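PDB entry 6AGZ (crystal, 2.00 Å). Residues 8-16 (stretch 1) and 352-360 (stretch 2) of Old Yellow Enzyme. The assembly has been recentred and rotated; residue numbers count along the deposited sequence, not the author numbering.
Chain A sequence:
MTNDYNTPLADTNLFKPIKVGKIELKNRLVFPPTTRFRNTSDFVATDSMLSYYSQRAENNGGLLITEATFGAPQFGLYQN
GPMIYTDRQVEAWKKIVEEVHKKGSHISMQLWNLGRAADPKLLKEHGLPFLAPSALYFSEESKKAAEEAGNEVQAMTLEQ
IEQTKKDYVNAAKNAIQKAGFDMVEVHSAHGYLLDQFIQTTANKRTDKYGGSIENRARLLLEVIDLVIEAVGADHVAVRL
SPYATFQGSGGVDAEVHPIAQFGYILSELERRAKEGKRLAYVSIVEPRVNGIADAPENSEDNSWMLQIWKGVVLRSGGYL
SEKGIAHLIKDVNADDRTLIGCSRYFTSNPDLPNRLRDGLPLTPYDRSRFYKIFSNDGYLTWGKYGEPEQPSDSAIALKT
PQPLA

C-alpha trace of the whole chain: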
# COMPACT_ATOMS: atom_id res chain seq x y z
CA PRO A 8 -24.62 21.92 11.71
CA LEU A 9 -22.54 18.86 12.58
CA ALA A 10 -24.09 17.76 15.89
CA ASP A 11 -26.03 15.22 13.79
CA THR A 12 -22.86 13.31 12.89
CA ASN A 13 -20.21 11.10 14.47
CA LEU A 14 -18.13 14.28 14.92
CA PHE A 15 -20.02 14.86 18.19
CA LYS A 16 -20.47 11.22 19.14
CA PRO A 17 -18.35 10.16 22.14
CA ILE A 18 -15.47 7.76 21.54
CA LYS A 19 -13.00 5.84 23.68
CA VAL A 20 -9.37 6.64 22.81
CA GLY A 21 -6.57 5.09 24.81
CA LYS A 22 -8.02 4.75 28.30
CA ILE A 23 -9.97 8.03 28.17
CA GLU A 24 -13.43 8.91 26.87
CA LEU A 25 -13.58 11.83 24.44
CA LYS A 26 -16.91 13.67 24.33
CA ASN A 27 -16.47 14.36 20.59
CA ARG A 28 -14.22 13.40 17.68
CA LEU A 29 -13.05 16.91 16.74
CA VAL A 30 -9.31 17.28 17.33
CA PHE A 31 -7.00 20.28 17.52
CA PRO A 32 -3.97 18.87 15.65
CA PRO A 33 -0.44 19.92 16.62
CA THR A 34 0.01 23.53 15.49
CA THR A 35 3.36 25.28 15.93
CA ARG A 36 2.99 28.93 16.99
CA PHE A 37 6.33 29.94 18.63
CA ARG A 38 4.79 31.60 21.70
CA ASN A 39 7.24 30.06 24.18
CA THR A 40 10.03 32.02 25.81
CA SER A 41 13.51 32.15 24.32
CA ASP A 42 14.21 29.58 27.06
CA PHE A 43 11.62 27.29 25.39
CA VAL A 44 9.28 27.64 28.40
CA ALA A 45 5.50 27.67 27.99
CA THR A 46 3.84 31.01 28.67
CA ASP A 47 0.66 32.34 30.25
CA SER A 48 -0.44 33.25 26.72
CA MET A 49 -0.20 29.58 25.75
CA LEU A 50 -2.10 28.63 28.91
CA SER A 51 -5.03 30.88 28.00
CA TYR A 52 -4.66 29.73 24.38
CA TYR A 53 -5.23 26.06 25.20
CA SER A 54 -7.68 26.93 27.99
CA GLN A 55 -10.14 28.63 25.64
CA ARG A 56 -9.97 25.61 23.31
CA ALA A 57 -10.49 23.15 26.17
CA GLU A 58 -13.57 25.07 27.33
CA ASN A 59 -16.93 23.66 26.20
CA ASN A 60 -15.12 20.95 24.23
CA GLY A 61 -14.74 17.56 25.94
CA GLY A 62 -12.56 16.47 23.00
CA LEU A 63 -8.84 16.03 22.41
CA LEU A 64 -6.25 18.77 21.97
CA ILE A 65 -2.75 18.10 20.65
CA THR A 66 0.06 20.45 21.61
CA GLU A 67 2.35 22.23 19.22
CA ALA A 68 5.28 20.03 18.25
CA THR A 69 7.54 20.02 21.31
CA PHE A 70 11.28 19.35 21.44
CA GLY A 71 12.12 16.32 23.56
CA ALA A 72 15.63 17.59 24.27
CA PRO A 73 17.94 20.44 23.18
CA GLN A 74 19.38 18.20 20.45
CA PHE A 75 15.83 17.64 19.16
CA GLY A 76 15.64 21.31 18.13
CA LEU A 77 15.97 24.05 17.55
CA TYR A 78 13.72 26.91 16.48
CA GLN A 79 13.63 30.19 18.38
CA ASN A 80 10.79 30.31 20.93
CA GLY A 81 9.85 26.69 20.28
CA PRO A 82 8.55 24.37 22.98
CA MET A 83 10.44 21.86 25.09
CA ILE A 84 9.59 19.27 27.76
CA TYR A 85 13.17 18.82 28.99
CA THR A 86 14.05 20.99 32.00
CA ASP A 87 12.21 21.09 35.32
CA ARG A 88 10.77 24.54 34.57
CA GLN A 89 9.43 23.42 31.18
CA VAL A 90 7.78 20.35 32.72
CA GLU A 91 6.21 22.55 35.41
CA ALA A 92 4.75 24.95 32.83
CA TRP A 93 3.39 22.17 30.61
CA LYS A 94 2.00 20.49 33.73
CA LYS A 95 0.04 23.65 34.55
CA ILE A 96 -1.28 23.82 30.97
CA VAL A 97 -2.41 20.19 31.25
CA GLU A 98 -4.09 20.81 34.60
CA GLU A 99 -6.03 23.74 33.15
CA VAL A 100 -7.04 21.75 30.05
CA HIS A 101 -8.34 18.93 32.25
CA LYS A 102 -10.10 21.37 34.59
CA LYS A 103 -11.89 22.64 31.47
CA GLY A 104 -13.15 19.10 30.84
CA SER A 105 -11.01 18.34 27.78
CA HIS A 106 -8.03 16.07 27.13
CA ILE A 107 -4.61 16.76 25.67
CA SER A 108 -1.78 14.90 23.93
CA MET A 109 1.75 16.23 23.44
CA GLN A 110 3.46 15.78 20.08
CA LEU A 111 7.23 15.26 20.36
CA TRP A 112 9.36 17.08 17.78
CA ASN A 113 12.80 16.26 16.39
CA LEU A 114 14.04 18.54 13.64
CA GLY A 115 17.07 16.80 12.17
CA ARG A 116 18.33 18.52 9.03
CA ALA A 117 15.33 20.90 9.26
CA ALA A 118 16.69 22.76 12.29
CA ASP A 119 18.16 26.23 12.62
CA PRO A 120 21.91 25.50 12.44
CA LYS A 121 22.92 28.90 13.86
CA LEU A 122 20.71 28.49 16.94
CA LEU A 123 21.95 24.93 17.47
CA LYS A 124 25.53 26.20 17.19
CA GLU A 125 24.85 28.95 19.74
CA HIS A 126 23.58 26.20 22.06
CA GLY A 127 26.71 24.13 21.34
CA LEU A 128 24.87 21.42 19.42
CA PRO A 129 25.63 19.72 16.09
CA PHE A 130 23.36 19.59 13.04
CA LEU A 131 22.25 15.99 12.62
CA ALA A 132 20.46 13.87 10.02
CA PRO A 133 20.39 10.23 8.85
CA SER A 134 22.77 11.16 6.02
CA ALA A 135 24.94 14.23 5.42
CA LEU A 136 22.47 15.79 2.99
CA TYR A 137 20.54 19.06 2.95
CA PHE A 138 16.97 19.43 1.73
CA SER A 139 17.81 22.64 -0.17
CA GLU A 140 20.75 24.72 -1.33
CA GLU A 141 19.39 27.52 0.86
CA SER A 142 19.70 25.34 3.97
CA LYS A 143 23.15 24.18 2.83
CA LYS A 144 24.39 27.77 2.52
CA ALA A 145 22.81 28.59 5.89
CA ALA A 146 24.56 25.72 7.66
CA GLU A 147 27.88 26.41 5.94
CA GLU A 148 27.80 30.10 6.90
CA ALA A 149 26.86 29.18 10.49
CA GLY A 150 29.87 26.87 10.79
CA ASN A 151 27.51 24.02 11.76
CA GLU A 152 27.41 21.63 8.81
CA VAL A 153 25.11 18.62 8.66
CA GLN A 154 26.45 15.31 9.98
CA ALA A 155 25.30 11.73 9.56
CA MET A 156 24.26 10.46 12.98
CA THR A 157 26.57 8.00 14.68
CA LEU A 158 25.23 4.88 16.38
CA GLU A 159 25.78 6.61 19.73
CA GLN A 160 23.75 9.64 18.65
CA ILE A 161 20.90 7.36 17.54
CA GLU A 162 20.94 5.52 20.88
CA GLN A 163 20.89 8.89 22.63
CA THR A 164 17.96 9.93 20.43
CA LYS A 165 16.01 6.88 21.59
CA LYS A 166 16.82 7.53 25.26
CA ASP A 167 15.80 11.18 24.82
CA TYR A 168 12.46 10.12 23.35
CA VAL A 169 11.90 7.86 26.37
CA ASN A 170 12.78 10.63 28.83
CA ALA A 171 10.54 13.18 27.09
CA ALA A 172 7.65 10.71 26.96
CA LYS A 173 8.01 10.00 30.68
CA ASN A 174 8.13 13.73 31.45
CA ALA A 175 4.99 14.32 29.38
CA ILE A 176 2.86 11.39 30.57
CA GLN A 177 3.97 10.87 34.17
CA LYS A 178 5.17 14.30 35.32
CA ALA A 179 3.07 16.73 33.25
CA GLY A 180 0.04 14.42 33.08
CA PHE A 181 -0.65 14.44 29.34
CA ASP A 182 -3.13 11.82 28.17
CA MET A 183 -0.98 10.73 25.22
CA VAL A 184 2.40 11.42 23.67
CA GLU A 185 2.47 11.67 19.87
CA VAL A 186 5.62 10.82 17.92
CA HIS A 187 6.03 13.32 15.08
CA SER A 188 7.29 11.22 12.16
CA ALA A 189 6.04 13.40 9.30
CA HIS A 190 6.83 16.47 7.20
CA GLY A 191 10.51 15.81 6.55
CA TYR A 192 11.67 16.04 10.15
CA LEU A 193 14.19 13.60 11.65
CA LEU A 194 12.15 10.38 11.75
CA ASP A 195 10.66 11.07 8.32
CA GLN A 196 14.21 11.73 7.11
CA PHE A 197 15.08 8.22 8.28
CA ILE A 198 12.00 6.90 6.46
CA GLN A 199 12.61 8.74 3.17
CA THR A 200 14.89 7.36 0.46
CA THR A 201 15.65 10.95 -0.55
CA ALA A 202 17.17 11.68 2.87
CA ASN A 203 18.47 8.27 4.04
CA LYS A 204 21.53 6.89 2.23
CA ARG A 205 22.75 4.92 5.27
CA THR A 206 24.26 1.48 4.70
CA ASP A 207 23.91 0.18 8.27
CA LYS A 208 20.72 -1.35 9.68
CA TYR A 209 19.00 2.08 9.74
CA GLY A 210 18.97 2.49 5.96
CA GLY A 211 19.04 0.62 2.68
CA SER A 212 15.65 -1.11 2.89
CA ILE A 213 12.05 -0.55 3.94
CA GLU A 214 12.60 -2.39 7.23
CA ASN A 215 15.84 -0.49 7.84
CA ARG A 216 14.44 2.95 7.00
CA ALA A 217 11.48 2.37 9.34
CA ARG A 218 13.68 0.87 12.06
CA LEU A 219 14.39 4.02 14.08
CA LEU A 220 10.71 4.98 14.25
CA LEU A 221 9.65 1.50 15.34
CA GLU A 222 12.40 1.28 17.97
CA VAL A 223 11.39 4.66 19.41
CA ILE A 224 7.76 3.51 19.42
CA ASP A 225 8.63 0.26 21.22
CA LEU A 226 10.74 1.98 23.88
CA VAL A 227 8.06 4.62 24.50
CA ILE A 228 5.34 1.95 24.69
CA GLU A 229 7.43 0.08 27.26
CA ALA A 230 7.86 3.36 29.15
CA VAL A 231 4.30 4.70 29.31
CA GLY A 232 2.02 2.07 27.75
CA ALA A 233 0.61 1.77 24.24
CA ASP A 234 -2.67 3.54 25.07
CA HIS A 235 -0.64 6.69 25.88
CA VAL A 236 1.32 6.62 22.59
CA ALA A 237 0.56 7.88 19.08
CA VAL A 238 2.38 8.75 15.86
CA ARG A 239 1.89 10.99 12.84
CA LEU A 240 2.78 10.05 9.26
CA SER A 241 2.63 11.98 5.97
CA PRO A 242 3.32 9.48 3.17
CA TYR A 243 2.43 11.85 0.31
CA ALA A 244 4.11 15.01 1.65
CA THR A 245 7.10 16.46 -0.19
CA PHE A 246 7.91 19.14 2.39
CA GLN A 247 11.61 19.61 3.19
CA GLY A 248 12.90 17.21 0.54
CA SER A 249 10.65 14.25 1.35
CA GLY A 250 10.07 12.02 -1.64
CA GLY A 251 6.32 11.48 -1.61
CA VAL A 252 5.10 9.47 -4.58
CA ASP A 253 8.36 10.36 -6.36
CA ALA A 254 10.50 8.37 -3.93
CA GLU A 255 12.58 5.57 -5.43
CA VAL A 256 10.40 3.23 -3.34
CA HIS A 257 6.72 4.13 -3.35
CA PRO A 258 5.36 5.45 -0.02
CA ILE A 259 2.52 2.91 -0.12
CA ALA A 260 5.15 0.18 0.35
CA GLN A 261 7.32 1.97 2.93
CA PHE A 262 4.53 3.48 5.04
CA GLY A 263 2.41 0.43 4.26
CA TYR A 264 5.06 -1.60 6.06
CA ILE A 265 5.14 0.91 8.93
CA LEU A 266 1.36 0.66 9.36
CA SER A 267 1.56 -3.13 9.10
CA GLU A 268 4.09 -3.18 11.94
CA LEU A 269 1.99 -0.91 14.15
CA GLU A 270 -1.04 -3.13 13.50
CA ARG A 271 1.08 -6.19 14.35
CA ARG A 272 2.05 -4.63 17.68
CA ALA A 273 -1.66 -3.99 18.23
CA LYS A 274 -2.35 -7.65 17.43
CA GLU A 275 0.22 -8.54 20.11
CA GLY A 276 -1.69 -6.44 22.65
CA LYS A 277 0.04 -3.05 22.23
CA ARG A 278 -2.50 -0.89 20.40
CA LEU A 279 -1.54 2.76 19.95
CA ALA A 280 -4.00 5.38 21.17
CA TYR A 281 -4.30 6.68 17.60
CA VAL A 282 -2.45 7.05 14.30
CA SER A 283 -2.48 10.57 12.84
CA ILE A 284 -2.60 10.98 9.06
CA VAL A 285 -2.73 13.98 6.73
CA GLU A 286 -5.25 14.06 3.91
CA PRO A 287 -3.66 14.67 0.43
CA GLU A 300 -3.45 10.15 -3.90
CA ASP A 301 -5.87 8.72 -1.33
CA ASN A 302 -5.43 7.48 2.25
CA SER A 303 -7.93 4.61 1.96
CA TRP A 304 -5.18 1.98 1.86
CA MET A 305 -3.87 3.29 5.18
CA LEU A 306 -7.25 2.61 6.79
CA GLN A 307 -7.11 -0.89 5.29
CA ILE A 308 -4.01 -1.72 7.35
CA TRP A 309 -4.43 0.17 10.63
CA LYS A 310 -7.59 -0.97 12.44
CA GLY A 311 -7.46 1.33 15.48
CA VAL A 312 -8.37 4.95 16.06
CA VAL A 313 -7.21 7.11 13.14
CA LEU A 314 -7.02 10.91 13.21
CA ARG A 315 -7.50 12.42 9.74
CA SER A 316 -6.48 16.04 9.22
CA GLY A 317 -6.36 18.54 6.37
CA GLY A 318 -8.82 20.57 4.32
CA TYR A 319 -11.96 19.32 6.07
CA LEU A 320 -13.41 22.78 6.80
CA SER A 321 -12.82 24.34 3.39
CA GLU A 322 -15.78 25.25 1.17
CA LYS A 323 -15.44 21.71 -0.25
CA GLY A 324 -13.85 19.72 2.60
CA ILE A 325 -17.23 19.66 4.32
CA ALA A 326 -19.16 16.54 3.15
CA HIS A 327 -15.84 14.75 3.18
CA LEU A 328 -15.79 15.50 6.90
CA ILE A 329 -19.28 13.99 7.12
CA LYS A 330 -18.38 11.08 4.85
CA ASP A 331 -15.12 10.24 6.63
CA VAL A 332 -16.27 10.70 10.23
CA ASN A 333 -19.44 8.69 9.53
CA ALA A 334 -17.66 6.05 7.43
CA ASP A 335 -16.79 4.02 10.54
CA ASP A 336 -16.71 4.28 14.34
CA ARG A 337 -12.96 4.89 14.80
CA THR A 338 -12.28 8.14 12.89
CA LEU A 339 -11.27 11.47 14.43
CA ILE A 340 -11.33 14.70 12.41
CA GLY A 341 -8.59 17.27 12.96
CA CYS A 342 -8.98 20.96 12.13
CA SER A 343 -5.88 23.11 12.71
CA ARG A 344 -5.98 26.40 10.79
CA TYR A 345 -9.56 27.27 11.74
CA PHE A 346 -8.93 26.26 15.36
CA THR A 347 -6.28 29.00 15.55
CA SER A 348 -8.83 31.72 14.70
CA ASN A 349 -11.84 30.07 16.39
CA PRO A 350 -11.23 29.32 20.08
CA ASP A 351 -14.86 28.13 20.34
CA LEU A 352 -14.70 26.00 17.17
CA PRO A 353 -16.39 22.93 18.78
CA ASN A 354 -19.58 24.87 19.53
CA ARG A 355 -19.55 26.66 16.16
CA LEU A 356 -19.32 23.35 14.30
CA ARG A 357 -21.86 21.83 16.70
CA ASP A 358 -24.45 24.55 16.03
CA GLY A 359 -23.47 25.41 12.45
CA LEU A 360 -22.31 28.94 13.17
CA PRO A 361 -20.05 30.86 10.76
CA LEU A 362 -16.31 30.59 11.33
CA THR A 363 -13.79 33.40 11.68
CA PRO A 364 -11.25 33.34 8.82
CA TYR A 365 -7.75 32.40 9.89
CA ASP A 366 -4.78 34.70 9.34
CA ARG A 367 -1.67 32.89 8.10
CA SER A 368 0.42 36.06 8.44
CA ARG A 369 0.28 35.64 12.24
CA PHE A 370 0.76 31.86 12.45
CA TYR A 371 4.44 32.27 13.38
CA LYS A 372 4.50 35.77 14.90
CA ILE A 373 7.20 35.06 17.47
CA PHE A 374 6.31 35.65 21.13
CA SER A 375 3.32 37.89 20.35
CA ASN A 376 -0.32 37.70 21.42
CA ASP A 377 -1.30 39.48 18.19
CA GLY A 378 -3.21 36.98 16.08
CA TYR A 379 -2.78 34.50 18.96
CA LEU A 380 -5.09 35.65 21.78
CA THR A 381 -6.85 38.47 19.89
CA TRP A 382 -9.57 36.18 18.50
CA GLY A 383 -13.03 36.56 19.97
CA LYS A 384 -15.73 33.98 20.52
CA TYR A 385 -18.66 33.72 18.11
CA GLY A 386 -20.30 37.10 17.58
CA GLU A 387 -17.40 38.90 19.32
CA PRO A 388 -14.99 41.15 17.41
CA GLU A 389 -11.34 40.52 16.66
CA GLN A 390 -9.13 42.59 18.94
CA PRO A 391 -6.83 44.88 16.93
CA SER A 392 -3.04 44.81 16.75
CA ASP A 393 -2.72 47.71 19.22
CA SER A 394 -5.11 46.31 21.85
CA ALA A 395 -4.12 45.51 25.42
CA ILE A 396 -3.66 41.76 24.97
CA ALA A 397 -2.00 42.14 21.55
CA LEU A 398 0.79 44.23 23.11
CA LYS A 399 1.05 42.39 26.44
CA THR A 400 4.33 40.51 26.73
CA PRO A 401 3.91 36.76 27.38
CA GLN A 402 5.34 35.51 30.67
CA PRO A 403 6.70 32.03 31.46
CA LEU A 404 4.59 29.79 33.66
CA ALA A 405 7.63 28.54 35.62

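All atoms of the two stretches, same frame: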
# COMPACT_ATOMS: atom_id res chain seq x y z
N PRO A 8 -24.37 22.59 10.43
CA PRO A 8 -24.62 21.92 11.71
C PRO A 8 -24.13 20.48 11.71
O PRO A 8 -24.63 19.66 10.93
CB PRO A 8 -26.15 21.98 11.84
CG PRO A 8 -26.62 22.93 10.76
CD PRO A 8 -25.60 22.81 9.67
N LEU A 9 -23.17 20.16 12.57
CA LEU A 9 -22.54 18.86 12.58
C LEU A 9 -22.83 18.05 13.84
O LEU A 9 -22.27 16.96 14.00
CB LEU A 9 -21.02 19.01 12.41
CG LEU A 9 -20.57 19.88 11.24
CD1 LEU A 9 -19.06 19.81 11.07
CD2 LEU A 9 -21.27 19.49 9.95
N ALA A 10 -23.70 18.54 14.73
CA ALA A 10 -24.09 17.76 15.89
C ALA A 10 -24.82 16.48 15.50
O ALA A 10 -24.92 15.55 16.32
CB ALA A 10 -24.97 18.60 16.82
N ASP A 11 -25.33 16.40 14.27
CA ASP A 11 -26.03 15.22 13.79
C ASP A 11 -25.10 14.04 13.53
O ASP A 11 -25.58 12.91 13.42
CB ASP A 11 -26.78 15.54 12.50
CG ASP A 11 -28.07 16.27 12.73
OD1 ASP A 11 -29.10 15.68 12.55
OD2 ASP A 11 -28.05 17.42 13.09
N THR A 12 -23.80 14.28 13.44
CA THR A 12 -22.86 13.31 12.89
C THR A 12 -22.03 12.66 13.98
O THR A 12 -22.15 12.98 15.17
CB THR A 12 -21.97 13.98 11.85
OG1 THR A 12 -21.08 14.90 12.50
CG2 THR A 12 -22.81 14.73 10.83
N ASN A 13 -21.16 11.73 13.56
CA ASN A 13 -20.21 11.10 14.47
C ASN A 13 -19.22 12.11 15.04
O ASN A 13 -18.56 11.80 16.04
CB ASN A 13 -19.44 9.99 13.75
CG ASN A 13 -20.20 8.68 13.72
OD1 ASN A 13 -21.35 8.60 14.15
ND2 ASN A 13 -19.56 7.64 13.20
N LEU A 14 -19.09 13.29 14.43
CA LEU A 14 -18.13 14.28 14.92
C LEU A 14 -18.40 14.66 16.36
O LEU A 14 -17.47 15.03 17.09
CB LEU A 14 -18.16 15.52 14.02
CG LEU A 14 -17.06 16.55 14.31
CD1 LEU A 14 -15.70 15.97 13.98
CD2 LEU A 14 -17.30 17.85 13.56
N PHE A 15 -19.66 14.58 16.80
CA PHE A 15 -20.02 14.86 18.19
C PHE A 15 -20.63 13.64 18.85
O PHE A 15 -21.52 13.76 19.70
CB PHE A 15 -20.95 16.07 18.27
CG PHE A 15 -20.25 17.36 17.98
CD1 PHE A 15 -19.50 18.00 18.96
CD2 PHE A 15 -20.32 17.93 16.72
CE1 PHE A 15 -18.85 19.18 18.69
CE2 PHE A 15 -19.67 19.11 16.44
CZ PHE A 15 -18.93 19.74 17.43
N LYS A 16 -20.17 12.47 18.48
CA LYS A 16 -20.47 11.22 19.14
C LYS A 16 -19.28 10.81 19.99
O LYS A 16 -18.15 10.79 19.49
CB LYS A 16 -20.79 10.12 18.12
CG LYS A 16 -21.20 8.78 18.72
CD LYS A 16 -21.53 7.76 17.64
CE LYS A 16 -21.89 6.41 18.24
NZ LYS A 16 -20.73 5.48 18.26
N LEU A 352 -14.37 26.79 18.35
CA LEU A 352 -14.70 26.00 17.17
C LEU A 352 -15.61 24.81 17.45
O LEU A 352 -16.49 24.54 16.61
CB LEU A 352 -13.40 25.54 16.48
CG LEU A 352 -13.58 24.75 15.18
CD1 LEU A 352 -14.10 25.66 14.08
CD2 LEU A 352 -12.28 24.09 14.75
N PRO A 353 -15.45 24.05 18.54
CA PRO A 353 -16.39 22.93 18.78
C PRO A 353 -17.85 23.35 18.80
O PRO A 353 -18.69 22.67 18.21
CB PRO A 353 -15.93 22.38 20.13
CG PRO A 353 -14.48 22.69 20.18
CD PRO A 353 -14.33 24.02 19.50
N ASN A 354 -18.18 24.45 19.48
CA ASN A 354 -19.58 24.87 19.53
C ASN A 354 -20.05 25.44 18.20
O ASN A 354 -21.22 25.27 17.83
CB ASN A 354 -19.78 25.89 20.65
CG ASN A 354 -19.81 25.25 22.02
OD1 ASN A 354 -19.87 24.02 22.14
ND2 ASN A 354 -19.78 26.07 23.07
N ARG A 355 -19.16 26.11 17.46
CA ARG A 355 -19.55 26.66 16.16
C ARG A 355 -19.85 25.55 15.17
O ARG A 355 -20.82 25.63 14.40
CB ARG A 355 -18.46 27.58 15.61
CG ARG A 355 -18.25 28.86 16.40
CD ARG A 355 -17.58 29.92 15.56
NE ARG A 355 -16.71 30.78 16.36
CZ ARG A 355 -16.22 31.96 15.96
NH1 ARG A 355 -16.52 32.42 14.76
NH2 ARG A 355 -15.44 32.65 16.77
N LEU A 356 -19.02 24.50 15.15
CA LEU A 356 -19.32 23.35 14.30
C LEU A 356 -20.52 22.58 14.81
O LEU A 356 -21.29 22.03 14.02
CB LEU A 356 -18.10 22.44 14.20
CG LEU A 356 -16.89 23.05 13.48
CD1 LEU A 356 -15.74 22.05 13.42
CD2 LEU A 356 -17.28 23.49 12.08
N ARG A 357 -20.71 22.54 16.13
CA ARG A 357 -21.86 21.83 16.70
C ARG A 357 -23.17 22.49 16.28
O ARG A 357 -24.13 21.79 15.93
CB ARG A 357 -21.74 21.80 18.23
CG ARG A 357 -22.89 21.10 18.94
CD ARG A 357 -22.93 21.50 20.40
NE ARG A 357 -23.22 22.92 20.56
CZ ARG A 357 -23.07 23.60 21.70
NH1 ARG A 357 -22.62 22.98 22.78
NH2 ARG A 357 -23.36 24.89 21.74
N ASP A 358 -23.23 23.81 16.31
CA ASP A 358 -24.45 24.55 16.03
C ASP A 358 -24.51 25.10 14.61
O ASP A 358 -25.53 25.69 14.24
CB ASP A 358 -24.62 25.68 17.04
CG ASP A 358 -24.47 25.22 18.48
OD1 ASP A 358 -24.79 24.04 18.75
OD2 ASP A 358 -24.04 26.02 19.33
N GLY A 359 -23.46 24.92 13.82
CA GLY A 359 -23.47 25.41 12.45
C GLY A 359 -23.29 26.91 12.34
O GLY A 359 -23.92 27.53 11.47
N LEU A 360 -22.47 27.49 13.18
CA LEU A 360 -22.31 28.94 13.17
C LEU A 360 -21.08 29.34 12.36
O LEU A 360 -20.08 28.62 12.35
CB LEU A 360 -22.17 29.46 14.60
CG LEU A 360 -23.29 29.01 15.56
CD1 LEU A 360 -22.89 29.19 17.03
CD2 LEU A 360 -24.60 29.72 15.27

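The N-terminal segment packs against helix 352-358 and the Gly-359 that follows it, 338 or more residues away in sequence, burying 364 Å² in all. Carbonyls near the helix C-terminus supply the polar contacts: Leu-360 N turns back to Arg-355 O (2.8 Å), leaving Leu-356 O to accept from Leu-9 N (3.0 Å), and Ala-10 N makes a weak bond to Arg-357 O (3.5 Å). Leu-9 O is satisfied within its own stretch, accepting from Thr-12 N (3.1 Å), which closes a type I turn, and from Thr-12 OG1 (2.8 Å). Thr-12 OG1 in turn accepts from Leu-14 N (3.2 Å), so one hydroxyl braces the turn and the 3-10 segment after it. After that segment, the CA-to-CB bond of Phe-15 points toward the helix, with chi1 m. Arg-357 CB lies over one ring face, 3.9 Å from the Phe-15 ring centroid, and Phe-15 CZ comes within 3.0 Å of Pro-353 O, a carbonyl already bonded to Arg-357 N (2.9 Å). Leu-356 supplies the apolar centre, with its CB 4.2 Å from Leu-9 CD1 and its CD1 4.5 Å from Leu-14 CD2. Arg-357 is exposed, and the end of its side chain leads away from stretch 1 into a salt bridge with Asp-358 (NE to OD1 2.6 Å, NH2 to OD2 2.7 Å). Gly-359 leaves the helix with positive phi; an ideal CB there would clash with Pro-8 N at 2.8 Å.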